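Local structure of Cg10997-pa (Drosophila melanogaster, 2YV7) at residues A[22-27]-A[60-65]; A[46-51]-A[212-217]; A[133-138]-A[191-196]. The protein may insert into membranes and form chloride channels whose activity depends on pH, and may play a role in ethanol sensitivity. One frame throughout, in Å; residues are numbered along the deposited sequence.

Interaction 1 (A[22-27]-A[60-65]); sequences EIELII and SLKVTT
Lys62 O is held twice: Leu25 N donates to it at 2.7 Å, nearly along the C=O axis (168°), and Glu24 CA-H approaches to 3.1 Å between CA and that oxygen. Thr64 O is gripped in the same way by Ile27 N and Ile26 CA. In return Leu25 O accepts Thr64 N at 2.9 Å, so Leu25, like Ile23, bonds to the two residues of 60-65 that flank its partner, as in parallel strands. These are the two strands of a beta-alpha-beta crossover in the thioredoxin-like N-terminal domain, with helix 41-55 between them in the chain and its Phe47 packed on Leu25 and Val63. On the other face Thr64 OG1 donates to the anti lone pair of Glu24 OE2, a very short bond of 2.4 Å. Lys62 runs extended alongside Glu24, and its NZ makes a long salt bridge of 3.8 Å to Glu24 OE1. Ile27 holds CG1 in the crowded position between N and carbonyl carbon (chi1 74°), which carries CD1 obliquely across to Val63 CG1, 3.6 Å away. An alanine here would probably loosen the packing against Val63, and against Cys43 of the helix.

Interaction 2 (A[46-51]-A[212-217]); sequences YFMDLY and YQLDAF
The Tyr51 ring has the carbonyl oxygen of Asp215 over one face, while Ala216 CA comes in obliquely at Tyr51 CD1, 3.6 Å away. The Phe217 ring meets the sulfur of Met48 obliquely too. This is a domain interface of the GST fold: helix 41-55 of the thioredoxin-like half packs against the start of helix 215-220 in the helical half, with Leu214 at the N-cap position.

Two side chains of helix 41-55 do most of the work. Met48 starts with CG beside the backbone N and then bends at its last torsion (chi3 72°). Its SD makes a Met-aromatic contact with Phe217, 5.4 Å from the ring centroid. The bend tips CE into an apolar corner, 3.9 Å from Leu214 CD2 and about as far from the CA and CB of Phe217. Nearer the backbone, Met48 CG rests 3.4 Å from Ala216 O, an oxygen that also takes part in a hydrogen bond with Ser220 OG. Met48 also reaches Cys176 and Pro180 of helix 173-193, so it sits where three helices meet.

Tyr51 swings CG anti to its backbone N (chi1 -168°) and lays its ring across the first turn of helix 215-220. Its phenol oxygen, OH, ends 3.7 Å from Asp215 CB. The small Ala216 allows close approach of the backbones: its CB stands 4.0 Å from the carbonyl oxygen of Met48.

Interaction 3 (A[133-138]-A[191-196]); sequences KLMLVK and YFVDFE
Two helix ends of the C-terminal helical half of the GST fold come together here: the last turn of helix 128-136 and the last turn of helix 173-193, with the turn that follows each. Asp194 takes a positive phi (47°) as the chain leaves the second helix, and this turn brings Phe195 back beside Met135.

Met135 and Phe195 cross at about a right angle. The methionine chain is straight as far as SD and then bends (chi3 61°), so that CE hangs over one face of the Phe195 ring, a CH-pi contact with CE 4.1 Å from the centroid. CE sits off-centre, toward the root of the ring, and is nearest Phe195 CG at 3.6 Å. The sulfur joins in as a Met-aromatic contact, with SD 4.8 Å from the same centroid. That CE methyl also touches Val193 CG2 at 4.0 Å.

Val193 points its branches into the first helix end. CG1 lies 3.7 Å from Met135 O and reaches on to Lys138 C, so one methyl covers backbone atoms at both ends of 135-138. Beyond it, Leu136 CD2 meets Phe192 CB tip to root, at 4.1 Å. The Phe192 ring carries the CD1 of its neighbour Tyr191 over its centre, and Tyr231 of helix 224-235 packs on both Leu136 and Phe192. Asn144 and Leu147 of helix 141-161 touch both Met135 and Phe195.

Apart from the backbone atoms under Val193 CG1, the contact is made of aliphatic groups, a thioether and aromatic side chains, so it is held mainly by dispersion and the exclusion of solvent, and its fit depends on side-chain shape more than on directed bonds.

In the fold
From the N terminus, strand 22-28 opens interaction 1, helix 41-55 opens interaction 2, and strand 60-66 then closes interaction 1 while interaction 2 is still waiting for its partner, so the two cross. They also touch in space: Leu25 and Leu61 of the strands pack on the helix that carries 46-51. After the rest of the N-terminal sheet and helix 97-107 the chain enters the helical half, where interaction 3 opens at 133-138 and closes at 191-196, wholly within the long loop that 212-217 finally closes. Interaction 1 pairs two neighbouring strands of the N-terminal sheet, interaction 2 joins the two halves, and interaction 3 ties helices at the far side, its centre about 32 Å from that of interaction 1.

Interaction 1 (A[22-27]-A[60-65])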
loop_
_atom_site.group_PDB
_atom_site.type_symbol
_atom_site.label_atom_id
_atom_site.label_comp_id
_atom_site.label_asym_id
_atom_site.label_seq_id
_atom_site.Cartn_x
_atom_site.Cartn_y
_atom_site.Cartn_z
ATOM N N GLU A 22 -14.314 -9.097 -14.625
ATOM C CA GLU A 22 -12.966 -8.558 -14.747
ATOM C C GLU A 22 -12.938 -7.142 -14.199
ATOM O O GLU A 22 -13.639 -6.264 -14.692
ATOM C CB GLU A 22 -12.458 -8.597 -16.192
ATOM C CG GLU A 22 -11.563 -7.413 -16.548
ATOM C CD GLU A 22 -10.447 -7.764 -17.497
ATOM O OE1 GLU A 22 -9.738 -8.772 -17.240
ATOM O OE2 GLU A 22 -10.262 -7.007 -18.478
ATOM N N ILE A 23 -12.121 -6.917 -13.171
ATOM C CA ILE A 23 -11.929 -5.551 -12.685
ATOM C C ILE A 23 -10.628 -5.017 -13.228
ATOM O O ILE A 23 -9.630 -5.740 -13.236
ATOM C CB ILE A 23 -11.953 -5.498 -11.120
ATOM C CG1 ILE A 23 -13.160 -6.271 -10.577
ATOM C CG2 ILE A 23 -11.996 -4.056 -10.599
ATOM C CD1 ILE A 23 -14.520 -5.636 -10.891
ATOM N N GLU A 24 -10.653 -3.756 -13.684
ATOM C CA GLU A 24 -9.460 -3.066 -14.171
ATOM C C GLU A 24 -9.073 -1.975 -13.180
ATOM O O GLU A 24 -9.899 -1.145 -12.819
ATOM C CB GLU A 24 -9.669 -2.446 -15.552
ATOM C CG GLU A 24 -8.412 -1.703 -16.045
ATOM C CD GLU A 24 -8.503 -1.138 -17.488
ATOM O OE1 GLU A 24 -9.614 -1.034 -18.067
ATOM O OE2 GLU A 24 -7.441 -0.766 -18.029
ATOM N N LEU A 25 -7.825 -2.007 -12.702
ATOM C CA LEU A 25 -7.325 -0.938 -11.850
ATOM C C LEU A 25 -6.279 -0.122 -12.621
ATOM O O LEU A 25 -5.263 -0.649 -13.040
ATOM C CB LEU A 25 -6.725 -1.482 -10.532
ATOM C CG LEU A 25 -6.277 -0.371 -9.573
ATOM C CD1 LEU A 25 -7.450 0.457 -9.060
ATOM C CD2 LEU A 25 -5.502 -1.066 -8.414
ATOM N N ILE A 26 -6.572 1.152 -12.827
ATOM C CA ILE A 26 -5.565 2.026 -13.425
ATOM C C ILE A 26 -4.678 2.608 -12.336
ATOM O O ILE A 26 -5.181 3.208 -11.383
ATOM C CB ILE A 26 -6.186 3.163 -14.237
ATOM C CG1 ILE A 26 -7.076 2.558 -15.364
ATOM C CG2 ILE A 26 -5.111 4.019 -14.817
ATOM C CD1 ILE A 26 -7.568 3.579 -16.419
ATOM N N ILE A 27 -3.358 2.482 -12.512
ATOM C CA ILE A 27 -2.384 3.015 -11.523
ATOM C C ILE A 27 -1.338 3.959 -12.153
ATOM O O ILE A 27 -1.096 3.898 -13.337
ATOM C CB ILE A 27 -1.714 1.850 -10.678
ATOM C CG1 ILE A 27 -0.701 1.067 -11.509
ATOM C CG2 ILE A 27 -2.776 1.019 -9.988
ATOM C CD1 ILE A 27 0.064 -0.084 -10.757
ATOM N N SER A 60 -11.501 -11.118 -11.674
ATOM C CA SER A 60 -10.334 -11.128 -12.512
ATOM C C SER A 60 -9.745 -9.726 -12.354
ATOM O O SER A 60 -10.462 -8.723 -12.362
ATOM C CB SER A 60 -10.798 -11.330 -13.960
ATOM O OG SER A 60 -9.744 -11.525 -14.847
ATOM N N LEU A 61 -8.435 -9.654 -12.167
ATOM C CA LEU A 61 -7.799 -8.363 -11.981
ATOM C C LEU A 61 -6.890 -8.065 -13.160
ATOM O O LEU A 61 -6.004 -8.853 -13.462
ATOM C CB LEU A 61 -6.968 -8.344 -10.674
ATOM C CG LEU A 61 -6.319 -6.985 -10.355
ATOM C CD1 LEU A 61 -7.299 -5.781 -10.294
ATOM C CD2 LEU A 61 -5.420 -7.072 -9.073
ATOM N N LYS A 62 -7.087 -6.890 -13.739
ATOM C CA LYS A 62 -6.248 -6.297 -14.766
ATOM C C LYS A 62 -5.741 -4.973 -14.241
ATOM O O LYS A 62 -6.528 -4.093 -13.875
ATOM C CB LYS A 62 -7.075 -6.074 -16.043
ATOM C CG LYS A 62 -6.469 -5.233 -17.160
ATOM C CD LYS A 62 -7.518 -5.074 -18.337
ATOM C CE LYS A 62 -7.021 -4.211 -19.513
ATOM N NZ LYS A 62 -8.149 -3.700 -20.405
ATOM N N VAL A 63 -4.416 -4.853 -14.189
ATOM C CA VAL A 63 -3.754 -3.633 -13.739
ATOM C C VAL A 63 -3.106 -2.886 -14.914
ATOM O O VAL A 63 -2.252 -3.443 -15.614
ATOM C CB VAL A 63 -2.745 -3.947 -12.611
ATOM C CG1 VAL A 63 -1.974 -2.693 -12.184
ATOM C CG2 VAL A 63 -3.479 -4.542 -11.410
ATOM N N THR A 64 -3.553 -1.643 -15.120
ATOM C CA THR A 64 -3.112 -0.761 -16.198
ATOM C C THR A 64 -2.279 0.372 -15.609
ATOM O O THR A 64 -2.746 1.130 -14.773
ATOM C CB THR A 64 -4.300 -0.123 -16.935
ATOM O OG1 THR A 64 -5.183 -1.160 -17.411
ATOM C CG2 THR A 64 -3.827 0.713 -18.098
ATOM N N THR A 65 -1.047 0.500 -16.082
ATOM C CA THR A 65 -0.153 1.547 -15.618
ATOM C C THR A 65 -0.169 2.741 -16.593
ATOM O O THR A 65 0.015 2.561 -17.801
ATOM C CB THR A 65 1.263 0.950 -15.453
ATOM O OG1 THR A 65 1.170 -0.265 -14.697
ATOM C CG2 THR A 65 2.122 1.848 -14.707
#

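Interaction 2 (A[46-51]-A[212-217])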
loop_
_atom_site.group_PDB
_atom_site.type_symbol
_atom_site.label_atom_id
_atom_site.label_comp_id
_atom_site.label_asym_id
_atom_site.label_seq_id
_atom_site.Cartn_x
_atom_site.Cartn_y
_atom_site.Cartn_z
ATOM N N TYR A 46 -5.314 -0.298 -3.043
ATOM C CA TYR A 46 -6.441 -0.859 -3.842
ATOM C C TYR A 46 -5.963 -2.011 -4.741
ATOM O O TYR A 46 -6.697 -2.978 -4.937
ATOM C CB TYR A 46 -7.241 0.227 -4.594
ATOM C CG TYR A 46 -7.726 1.343 -3.691
ATOM C CD1 TYR A 46 -8.021 1.084 -2.341
ATOM C CD2 TYR A 46 -7.771 2.678 -4.128
ATOM C CE1 TYR A 46 -8.399 2.103 -1.459
ATOM C CE2 TYR A 46 -8.170 3.689 -3.259
ATOM C CZ TYR A 46 -8.472 3.390 -1.933
ATOM O OH TYR A 46 -8.827 4.423 -1.060
ATOM N N PHE A 47 -4.723 -1.952 -5.234
ATOM C CA PHE A 47 -4.107 -3.091 -5.921
ATOM C C PHE A 47 -4.144 -4.283 -4.966
ATOM O O PHE A 47 -4.541 -5.372 -5.304
ATOM C CB PHE A 47 -2.666 -2.658 -6.296
ATOM C CG PHE A 47 -1.906 -3.575 -7.251
ATOM C CD1 PHE A 47 -2.115 -4.975 -7.300
ATOM C CD2 PHE A 47 -0.905 -3.030 -8.044
ATOM C CE1 PHE A 47 -1.347 -5.801 -8.170
ATOM C CE2 PHE A 47 -0.142 -3.859 -8.944
ATOM C CZ PHE A 47 -0.362 -5.242 -8.978
ATOM N N MET A 48 -3.697 -4.073 -3.714
ATOM C CA MET A 48 -3.665 -5.162 -2.759
ATOM C C MET A 48 -5.075 -5.728 -2.475
ATOM O O MET A 48 -5.207 -6.934 -2.416
ATOM C CB MET A 48 -3.025 -4.676 -1.438
ATOM C CG MET A 48 -1.527 -4.652 -1.582
ATOM S SD MET A 48 -0.680 -4.334 0.006
ATOM C CE MET A 48 -0.964 -5.897 0.831
ATOM N N ASP A 49 -6.074 -4.863 -2.248
ATOM C CA ASP A 49 -7.461 -5.313 -1.948
ATOM C C ASP A 49 -7.931 -6.181 -3.105
ATOM O O ASP A 49 -8.412 -7.306 -2.899
ATOM C CB ASP A 49 -8.383 -4.098 -1.816
ATOM C CG ASP A 49 -8.218 -3.395 -0.501
ATOM O OD1 ASP A 49 -7.862 -4.088 0.450
ATOM O OD2 ASP A 49 -8.584 -2.241 -0.450
ATOM N N LEU A 50 -7.714 -5.683 -4.315
ATOM C CA LEU A 50 -8.270 -6.421 -5.483
ATOM C C LEU A 50 -7.544 -7.760 -5.741
ATOM O O LEU A 50 -8.133 -8.774 -6.150
ATOM C CB LEU A 50 -8.245 -5.490 -6.691
ATOM C CG LEU A 50 -9.259 -4.351 -6.627
ATOM C CD1 LEU A 50 -8.912 -3.198 -7.658
ATOM C CD2 LEU A 50 -10.721 -4.839 -6.771
ATOM N N TYR A 51 -6.238 -7.755 -5.512
ATOM C CA TYR A 51 -5.439 -8.957 -5.661
ATOM C C TYR A 51 -5.947 -10.023 -4.708
ATOM O O TYR A 51 -6.054 -11.206 -5.093
ATOM C CB TYR A 51 -3.931 -8.638 -5.465
ATOM C CG TYR A 51 -3.034 -9.785 -5.887
ATOM C CD1 TYR A 51 -2.903 -10.913 -5.072
ATOM C CD2 TYR A 51 -2.361 -9.758 -7.135
ATOM C CE1 TYR A 51 -2.144 -11.977 -5.459
ATOM C CE2 TYR A 51 -1.565 -10.821 -7.524
ATOM C CZ TYR A 51 -1.474 -11.929 -6.669
ATOM O OH TYR A 51 -0.734 -13.024 -7.000
ATOM N N TYR A 212 6.153 -9.542 3.545
ATOM C CA TYR A 212 7.010 -9.849 2.428
ATOM C C TYR A 212 6.756 -11.232 1.843
ATOM O O TYR A 212 7.239 -11.497 0.742
ATOM C CB TYR A 212 8.453 -9.702 2.849
ATOM C CG TYR A 212 8.822 -8.250 3.184
ATOM C CD1 TYR A 212 8.541 -7.162 2.263
ATOM C CD2 TYR A 212 9.462 -7.945 4.406
ATOM C CE1 TYR A 212 8.837 -5.859 2.569
ATOM C CE2 TYR A 212 9.793 -6.620 4.713
ATOM C CZ TYR A 212 9.513 -5.599 3.786
ATOM O OH TYR A 212 9.824 -4.338 4.098
ATOM N N GLN A 213 6.064 -12.104 2.593
ATOM C CA GLN A 213 5.653 -13.449 2.115
ATOM C C GLN A 213 4.314 -13.393 1.384
ATOM O O GLN A 213 3.866 -14.415 0.839
ATOM C CB GLN A 213 5.552 -14.454 3.267
ATOM C CG GLN A 213 6.871 -14.798 3.906
ATOM C CD GLN A 213 6.735 -15.750 5.109
ATOM O OE1 GLN A 213 5.631 -15.975 5.647
ATOM N NE2 GLN A 213 7.869 -16.285 5.554
ATOM N N LEU A 214 3.682 -12.214 1.347
ATOM C CA LEU A 214 2.333 -12.113 0.806
ATOM C C LEU A 214 2.344 -11.738 -0.673
ATOM O O LEU A 214 2.848 -10.663 -1.038
ATOM C CB LEU A 214 1.544 -11.053 1.619
ATOM C CG LEU A 214 0.054 -10.978 1.363
ATOM C CD1 LEU A 214 -0.685 -12.145 1.978
ATOM C CD2 LEU A 214 -0.489 -9.633 1.904
ATOM N N ASP A 215 1.734 -12.570 -1.522
ATOM C CA ASP A 215 1.732 -12.252 -2.948
ATOM C C ASP A 215 1.107 -10.893 -3.253
ATOM O O ASP A 215 1.605 -10.175 -4.107
ATOM C CB ASP A 215 1.054 -13.344 -3.769
ATOM C CG ASP A 215 1.883 -14.622 -3.844
ATOM O OD1 ASP A 215 3.142 -14.559 -3.670
ATOM O OD2 ASP A 215 1.263 -15.693 -4.030
ATOM N N ALA A 216 0.031 -10.541 -2.551
ATOM C CA ALA A 216 -0.675 -9.278 -2.833
ATOM C C ALA A 216 0.290 -8.134 -2.592
ATOM O O ALA A 216 0.243 -7.077 -3.260
ATOM C CB ALA A 216 -1.895 -9.133 -1.949
ATOM N N PHE A 217 1.105 -8.307 -1.543
ATOM C CA PHE A 217 2.083 -7.268 -1.252
ATOM C C PHE A 217 3.184 -7.206 -2.302
ATOM O O PHE A 217 3.414 -6.176 -2.881
ATOM C CB PHE A 217 2.701 -7.442 0.132
ATOM C CG PHE A 217 3.696 -6.361 0.437
ATOM C CD1 PHE A 217 3.244 -5.105 0.906
ATOM C CD2 PHE A 217 5.061 -6.547 0.155
ATOM C CE1 PHE A 217 4.160 -4.032 1.176
ATOM C CE2 PHE A 217 6.043 -5.488 0.398
ATOM C CZ PHE A 217 5.577 -4.206 0.906
#

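Interaction 3 (A[133-138]-A[191-196])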
loop_
_atom_site.group_PDB
_atom_site.type_symbol
_atom_site.label_atom_id
_atom_site.label_comp_id
_atom_site.label_asym_id
_atom_site.label_seq_id
_atom_site.Cartn_x
_atom_site.Cartn_y
_atom_site.Cartn_z
ATOM N N LYS A 133 5.545 11.925 6.294
ATOM C CA LYS A 133 5.786 13.176 5.572
ATOM C C LYS A 133 6.532 14.258 6.353
ATOM O O LYS A 133 7.462 14.869 5.825
ATOM C CB LYS A 133 4.447 13.734 5.019
ATOM C CG LYS A 133 3.976 12.850 3.909
ATOM C CD LYS A 133 2.903 13.489 3.059
ATOM C CE LYS A 133 1.630 13.684 3.813
ATOM N NZ LYS A 133 0.436 13.648 2.876
ATOM N N LEU A 134 6.129 14.505 7.589
ATOM C CA LEU A 134 6.746 15.593 8.356
ATOM C C LEU A 134 8.199 15.286 8.708
ATOM O O LEU A 134 9.044 16.191 8.828
ATOM C CB LEU A 134 5.928 15.808 9.605
ATOM C CG LEU A 134 4.520 16.380 9.397
ATOM C CD1 LEU A 134 3.993 16.480 10.776
ATOM C CD2 LEU A 134 4.514 17.774 8.706
ATOM N N MET A 135 8.501 14.005 8.907
ATOM C CA MET A 135 9.854 13.569 9.260
ATOM C C MET A 135 10.803 13.756 8.105
ATOM O O MET A 135 12.001 14.074 8.270
ATOM C CB MET A 135 9.795 12.065 9.516
ATOM C CG MET A 135 9.399 11.654 10.769
ATOM S SD MET A 135 9.541 9.861 10.567
ATOM C CE MET A 135 11.262 9.625 10.193
ATOM N N LEU A 136 10.283 13.600 6.901
ATOM C CA LEU A 136 11.158 13.637 5.721
ATOM C C LEU A 136 11.609 15.061 5.326
ATOM O O LEU A 136 12.560 15.208 4.583
ATOM C CB LEU A 136 10.448 13.027 4.505
ATOM C CG LEU A 136 10.065 11.520 4.594
ATOM C CD1 LEU A 136 9.401 11.067 3.309
ATOM C CD2 LEU A 136 11.221 10.631 4.879
ATOM N N VAL A 137 10.884 16.065 5.801
ATOM C CA VAL A 137 11.139 17.478 5.530
ATOM C C VAL A 137 12.609 17.818 5.726
ATOM O O VAL A 137 13.168 18.565 4.933
ATOM C CB VAL A 137 10.269 18.384 6.437
ATOM C CG1 VAL A 137 10.724 19.881 6.365
ATOM C CG2 VAL A 137 8.761 18.224 6.107
ATOM N N LYS A 138 13.187 17.305 6.823
ATOM C CA LYS A 138 14.627 17.346 7.110
ATOM C C LYS A 138 14.884 16.508 8.356
ATOM O O LYS A 138 13.932 16.186 9.044
ATOM C CB LYS A 138 15.065 18.766 7.416
ATOM C CG LYS A 138 14.632 19.239 8.759
ATOM C CD LYS A 138 15.509 20.406 9.206
ATOM C CE LYS A 138 14.806 21.690 8.935
ATOM N NZ LYS A 138 13.464 21.666 9.589
ATOM N N TYR A 191 16.509 6.252 3.556
ATOM C CA TYR A 191 17.263 7.015 2.523
ATOM C C TYR A 191 17.421 8.495 2.885
ATOM O O TYR A 191 18.536 9.090 2.890
ATOM C CB TYR A 191 16.544 6.892 1.174
ATOM C CG TYR A 191 17.229 7.625 0.036
ATOM C CD1 TYR A 191 16.989 8.993 -0.216
ATOM C CD2 TYR A 191 18.173 6.969 -0.721
ATOM C CE1 TYR A 191 17.651 9.683 -1.270
ATOM C CE2 TYR A 191 18.795 7.608 -1.761
ATOM C CZ TYR A 191 18.556 8.967 -2.006
ATOM O OH TYR A 191 19.205 9.577 -3.035
ATOM N N PHE A 192 16.314 9.125 3.228
ATOM C CA PHE A 192 16.343 10.584 3.417
ATOM C C PHE A 192 16.885 11.007 4.758
ATOM O O PHE A 192 17.666 11.976 4.790
ATOM C CB PHE A 192 14.952 11.233 3.209
ATOM C CG PHE A 192 14.519 11.162 1.767
ATOM C CD1 PHE A 192 15.035 12.059 0.835
ATOM C CD2 PHE A 192 13.680 10.171 1.347
ATOM C CE1 PHE A 192 14.690 11.971 -0.507
ATOM C CE2 PHE A 192 13.345 10.072 0.018
ATOM C CZ PHE A 192 13.846 10.973 -0.920
ATOM N N VAL A 193 16.463 10.337 5.831
ATOM C CA VAL A 193 16.821 10.854 7.198
ATOM C C VAL A 193 17.422 9.789 8.096
ATOM O O VAL A 193 17.524 9.990 9.316
ATOM C CB VAL A 193 15.618 11.605 7.901
ATOM C CG1 VAL A 193 15.283 12.886 7.106
ATOM C CG2 VAL A 193 14.406 10.678 8.044
ATOM N N ASP A 194 17.948 8.717 7.513
ATOM C CA ASP A 194 18.527 7.645 8.314
ATOM C C ASP A 194 17.671 7.178 9.494
ATOM O O ASP A 194 18.175 6.949 10.624
ATOM C CB ASP A 194 19.911 8.061 8.851
ATOM C CG ASP A 194 20.743 6.870 9.287
ATOM O OD1 ASP A 194 20.520 5.681 8.806
ATOM O OD2 ASP A 194 21.642 7.147 10.138
ATOM N N PHE A 195 16.367 7.113 9.268
ATOM C CA PHE A 195 15.458 6.512 10.234
ATOM C C PHE A 195 15.394 5.043 10.029
ATOM O O PHE A 195 15.294 4.556 8.869
ATOM C CB PHE A 195 14.036 7.103 10.045
ATOM C CG PHE A 195 13.039 6.552 11.001
ATOM C CD1 PHE A 195 13.001 7.010 12.326
ATOM C CD2 PHE A 195 12.152 5.562 10.585
ATOM C CE1 PHE A 195 12.044 6.518 13.215
ATOM C CE2 PHE A 195 11.255 5.029 11.450
ATOM C CZ PHE A 195 11.158 5.479 12.753
ATOM N N GLU A 196 15.420 4.282 11.146
ATOM C CA GLU A 196 15.164 2.845 11.099
ATOM C C GLU A 196 14.193 2.463 12.155
ATOM O O GLU A 196 14.249 3.024 13.225
ATOM C CB GLU A 196 16.421 2.020 11.374
ATOM C CG GLU A 196 17.042 1.518 10.105
ATOM C CD GLU A 196 18.494 1.149 10.295
ATOM O OE1 GLU A 196 18.968 1.135 11.476
ATOM O OE2 GLU A 196 19.155 0.902 9.265
#